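Local coordinates for protein Ves (Pseudomonas fluorescens, PDB 5V00) that is of uncertain biochemical function but, as a bicupin of the HutD family, probably takes part in histidine utilization, at residues L80-D83 and G84-Q87; V147-A151 and D152-V156. One frame throughout, in Å; residues are numbered along the deposited sequence.

Interaction 1: L80-D83 and G84-Q87. With FMT (formic acid), chain K.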
loop_
_atom_site.group_PDB
_atom_site.type_symbol
_atom_site.label_atom_id
_atom_site.label_comp_id
_atom_site.label_asym_id
_atom_site.label_seq_id
_atom_site.Cartn_x
_atom_site.Cartn_y
_atom_site.Cartn_z
ATOM N N LEU B 80 -17.406 -11.993 21.796
ATOM C CA LEU B 80 -17.836 -10.630 21.750
ATOM C C LEU B 80 -19.142 -10.374 22.421
ATOM O O LEU B 80 -20.088 -11.165 22.293
ATOM C CB LEU B 80 -18.035 -10.121 20.256
ATOM C CG LEU B 80 -16.832 -9.926 19.415
ATOM C CD1 LEU B 80 -17.336 -9.164 18.156
ATOM C CD2 LEU B 80 -15.729 -9.093 20.042
ATOM N N THR B 81 -19.242 -9.230 23.105
ATOM C CA THR B 81 -20.482 -8.752 23.568
ATOM C C THR B 81 -20.814 -7.464 22.823
ATOM O O THR B 81 -20.041 -6.511 22.901
ATOM C CB THR B 81 -20.448 -8.504 25.117
ATOM O OG1 THR B 81 -20.085 -9.737 25.748
ATOM C CG2 THR B 81 -21.775 -8.080 25.627
ATOM N N VAL B 82 -21.929 -7.441 22.119
ATOM C CA VAL B 82 -22.349 -6.290 21.304
ATOM C C VAL B 82 -23.605 -5.707 21.929
ATOM O O VAL B 82 -24.655 -6.394 21.983
ATOM C CB VAL B 82 -22.717 -6.753 19.894
ATOM C CG1 VAL B 82 -23.082 -5.578 18.996
ATOM C CG2 VAL B 82 -21.527 -7.547 19.368
ATOM N N ASP B 83 -23.504 -4.449 22.344
ATOM C CA ASP B 83 -24.647 -3.716 22.950
ATOM C C ASP B 83 -25.303 -4.524 24.075
ATOM O O ASP B 83 -26.523 -4.656 24.124
ATOM C CB ASP B 83 -25.655 -3.382 21.925
ATOM C CG ASP B 83 -25.057 -2.461 20.807
ATOM O OD1 ASP B 83 -24.267 -1.600 21.164
ATOM O OD2 ASP B 83 -25.424 -2.643 19.653
ATOM N N GLY B 84 -24.467 -5.126 24.883
ATOM C CA GLY B 84 -24.997 -6.042 25.935
ATOM C C GLY B 84 -25.985 -7.172 25.536
ATOM O O GLY B 84 -26.595 -7.728 26.440
ATOM N N GLU B 85 -26.148 -7.505 24.227
ATOM C CA GLU B 85 -26.832 -8.732 23.750
ATOM C C GLU B 85 -26.103 -9.947 24.305
ATOM O O GLU B 85 -25.071 -9.797 24.959
ATOM C CB GLU B 85 -26.796 -8.850 22.250
ATOM C CG GLU B 85 -27.564 -7.762 21.516
ATOM C CD GLU B 85 -27.199 -7.681 20.039
ATOM O OE1 GLU B 85 -26.432 -8.525 19.505
ATOM O OE2 GLU B 85 -27.678 -6.733 19.391
ATOM N N GLU B 86 -26.609 -11.172 24.057
ATOM C CA GLU B 86 -25.901 -12.348 24.645
ATOM C C GLU B 86 -24.556 -12.443 23.986
ATOM O O GLU B 86 -24.378 -12.009 22.844
ATOM C CB GLU B 86 -26.657 -13.726 24.587
ATOM C CG GLU B 86 -26.929 -14.309 23.249
ATOM C CD GLU B 86 -27.705 -15.631 23.261
ATOM O OE1 GLU B 86 -27.100 -16.675 23.565
ATOM O OE2 GLU B 86 -28.890 -15.623 22.883
ATOM N N GLN B 87 -23.627 -12.982 24.701
ATOM C CA GLN B 87 -22.292 -13.172 24.238
ATOM C C GLN B 87 -22.308 -13.994 22.903
ATOM O O GLN B 87 -23.162 -14.853 22.706
ATOM C CB GLN B 87 -21.543 -13.988 25.228
ATOM C CG GLN B 87 -21.399 -13.184 26.532
ATOM C CD GLN B 87 -20.700 -13.940 27.621
ATOM O OE1 GLN B 87 -19.887 -14.923 27.351
ATOM N NE2 GLN B 87 -20.932 -13.466 28.901
HETATM C C FMT K . -20.401 -4.364 25.066
HETATM O O1 FMT K . -19.683 -4.620 26.056
HETATM O O2 FMT K . -21.741 -4.343 25.079
HETATM O O HOH W 1 -22.915 -10.132 21.565
#

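Interaction 2: V147-A151 and D152-V156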
loop_
_atom_site.group_PDB
_atom_site.type_symbol
_atom_site.label_atom_id
_atom_site.label_comp_id
_atom_site.label_asym_id
_atom_site.label_seq_id
_atom_site.Cartn_x
_atom_site.Cartn_y
_atom_site.Cartn_z
ATOM N N VAL B 147 -8.392 -9.798 -2.604
ATOM C CA VAL B 147 -8.207 -11.233 -2.317
ATOM C C VAL B 147 -7.194 -11.367 -1.219
ATOM O O VAL B 147 -6.017 -11.147 -1.432
ATOM C CB VAL B 147 -7.800 -12.088 -3.547
ATOM C CG1 VAL B 147 -7.714 -13.540 -3.208
ATOM C CG2 VAL B 147 -8.776 -11.912 -4.691
ATOM N N PHE B 148 -7.640 -11.805 -0.026
ATOM C CA PHE B 148 -6.777 -11.911 1.163
ATOM C C PHE B 148 -6.551 -13.368 1.494
ATOM O O PHE B 148 -7.506 -14.105 1.772
ATOM C CB PHE B 148 -7.462 -11.231 2.352
ATOM C CG PHE B 148 -6.713 -11.336 3.653
ATOM C CD1 PHE B 148 -5.614 -10.524 3.894
ATOM C CD2 PHE B 148 -7.127 -12.218 4.643
ATOM C CE1 PHE B 148 -4.896 -10.633 5.053
ATOM C CE2 PHE B 148 -6.402 -12.388 5.783
ATOM C CZ PHE B 148 -5.325 -11.531 6.059
ATOM N N SER B 149 -5.310 -13.821 1.424
ATOM C CA SER B 149 -4.924 -15.214 1.638
ATOM C C SER B 149 -4.801 -15.648 3.100
ATOM O O SER B 149 -4.189 -14.900 3.896
ATOM C CB SER B 149 -3.560 -15.467 0.972
ATOM O OG SER B 149 -3.090 -16.750 1.285
ATOM N N VAL B 150 -5.316 -16.839 3.432
ATOM C CA VAL B 150 -5.009 -17.457 4.706
ATOM C C VAL B 150 -4.355 -18.808 4.463
ATOM O O VAL B 150 -4.560 -19.734 5.229
ATOM C CB VAL B 150 -6.234 -17.508 5.662
ATOM C CG1 VAL B 150 -6.696 -16.100 6.056
ATOM C CG2 VAL B 150 -7.367 -18.291 5.055
ATOM N N ALA B 151 -3.605 -18.930 3.373
ATOM C CA ALA B 151 -2.986 -20.219 3.011
ATOM C C ALA B 151 -1.591 -19.986 2.517
ATOM O O ALA B 151 -1.216 -18.842 2.151
ATOM C CB ALA B 151 -3.776 -20.936 1.947
ATOM N N ASP B 152 -0.802 -21.066 2.463
ATOM C CA ASP B 152 0.555 -20.883 1.951
ATOM C C ASP B 152 0.624 -20.415 0.509
ATOM O O ASP B 152 1.582 -19.752 0.092
ATOM C CB ASP B 152 1.338 -22.188 2.060
ATOM C CG ASP B 152 1.729 -22.525 3.486
ATOM O OD1 ASP B 152 1.717 -21.694 4.381
ATOM O OD2 ASP B 152 2.080 -23.683 3.689
ATOM N N GLU B 153 -0.357 -20.810 -0.302
ATOM C CA GLU B 153 -0.389 -20.399 -1.686
ATOM C C GLU B 153 -1.846 -20.239 -2.197
ATOM O O GLU B 153 -2.574 -21.213 -2.362
ATOM C CB GLU B 153 0.333 -21.395 -2.577
ATOM C CG GLU B 153 0.485 -20.922 -3.984
ATOM C CD GLU B 153 1.313 -21.840 -4.869
ATOM O OE1 GLU B 153 0.715 -22.661 -5.557
ATOM O OE2 GLU B 153 2.530 -21.712 -4.846
ATOM N N VAL B 154 -2.269 -19.010 -2.391
ATOM C CA VAL B 154 -3.522 -18.732 -3.112
ATOM C C VAL B 154 -3.109 -18.165 -4.487
ATOM O O VAL B 154 -2.275 -17.212 -4.612
ATOM C CB VAL B 154 -4.326 -17.708 -2.339
ATOM C CG1 VAL B 154 -5.464 -17.191 -3.195
ATOM C CG2 VAL B 154 -4.813 -18.348 -1.032
ATOM N N LYS B 155 -3.600 -18.796 -5.537
ATOM C CA LYS B 155 -3.342 -18.377 -6.913
ATOM C C LYS B 155 -4.454 -17.544 -7.464
ATOM O O LYS B 155 -5.609 -17.962 -7.403
ATOM C CB LYS B 155 -3.181 -19.619 -7.809
ATOM C CG LYS B 155 -2.009 -20.535 -7.414
ATOM C CD LYS B 155 -1.976 -21.799 -8.278
ATOM C CE LYS B 155 -1.068 -21.694 -9.438
ATOM N NZ LYS B 155 -1.476 -22.648 -10.535
ATOM N N VAL B 156 -4.124 -16.384 -8.004
ATOM C CA VAL B 156 -5.110 -15.463 -8.510
ATOM C C VAL B 156 -4.431 -14.478 -9.440
ATOM O O VAL B 156 -3.406 -13.856 -9.089
ATOM C CB VAL B 156 -5.900 -14.736 -7.405
ATOM C CG1 VAL B 156 -4.960 -14.115 -6.362
ATOM C CG2 VAL B 156 -6.888 -13.743 -7.991
#

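Interaction 1: L80-D83 and G84-Q87
V82 and E85 close a type I' beta turn through a backbone hydrogen bond, E85 N to V82 O at 2.9 Å, with an N-H...O angle of 154°. The amide stands above the carbonyl plane of V82 rather than on a lone pair. E85 CG lies just beyond V82 O, 3.2 Å away and close to the carbonyl plane, and the extended chain carries E85 OE1 alongside V82 CB at 4.1 Å.

D83 and G84 are the inner residues of the turn, both with positive phi, as type I' requires, which suits the glycine at G84 in particular. The turn ends strand 78-82 and leads the chain back toward strand 88-90 in a four-stranded sheet of this bicupin. D83 binds S102 and Q103 through its two carboxylate oxygens, tying the turn to the segment before strand 104-108.

Between the turn and the T81-Q87 approach, a water bridges the two arms: it donates to L80 O and to E86 O (2.7 Å) and accepts from V82 N. Beside it, Q87 CA makes a C-H...O contact with L80 O. Van der Waals contacts complete the turn. T81 CG2, anti to the backbone N, reaches G84 CA at 3.8 Å, while the T81 and Q87 side chains cross at an angle, OG1 against CG. Formic acid, probably from the crystallisation liquor, accepts from G84 N through its O2 at 2.8 Å and is also hydrogen-bonded to S105 OG.

Interaction 2: V147-A151 and D152-V156
The chi1 of 173° at S149 sets OG anti to the backbone N and beside the carbonyl carbon, while V154 has CG1 anti to its backbone N, leaving CG2 beside that N. Together these rotations bring V154 CG2 to within 3.3 Å of S149 OG, with S149 CB a little farther off, so a methyl of V154 lies against both atoms of the serine side chain. The hydroxyl is also turned back toward its own chain: A151 N donates to S149 OG over 3.1 Å at a nearly straight 169°, which makes an ST turn just where strand 144-149 ends. The same hydroxyl lies within weak hydrogen-bonding reach of both L161 O and G162 O, which can at best share its one proton.

From this turn the chain passes through A151 and D152 into strand 154-156. The two strand segments run nearly antiparallel, at 159°, but their axes stay 8.5 Å apart and no backbone hydrogen bond joins them. They belong to different sheets, which face each other in the C-terminal part of the bicupin, and side chains fill the gap between them. V147 CG1 meets V154 CG1 at 4.3 Å, and V147 CG2 meets V156 CG2 at 4.2 Å. A151 CB adds a further apolar contact, 4.1 Å from V154 CG2. C184 touches both V147 and V154, and V180 both V154 and V156, so the valines continue into a wider core.

The chemistry is therefore divided: dispersion among valine and alanine side chains joins the facing sheets, while the buried serine hydroxyl, satisfied by backbone groups, supports the bend at the end of strand 144-149 and still presents its oxygen to a valine methyl.

Overall arrangement
Interaction 1 precedes interaction 2 along the chain, and the two lie on opposite sides of its centre, with their own centres 32 Å apart and their nearest atoms about 17 Å apart. They share no sheet. Residues 80-87 form the turn that connects strands 78-82 and 88-90 in a four-stranded antiparallel sheet, whereas residues 147-156 carry the chain from the five-stranded sheet containing 144-149 into the other four-stranded sheet, through 154-156. One turn thus stays within a sheet and the other crosses between sheets. This separation is consistent with the bicupin architecture, each turn serving a different half of the all-beta chain.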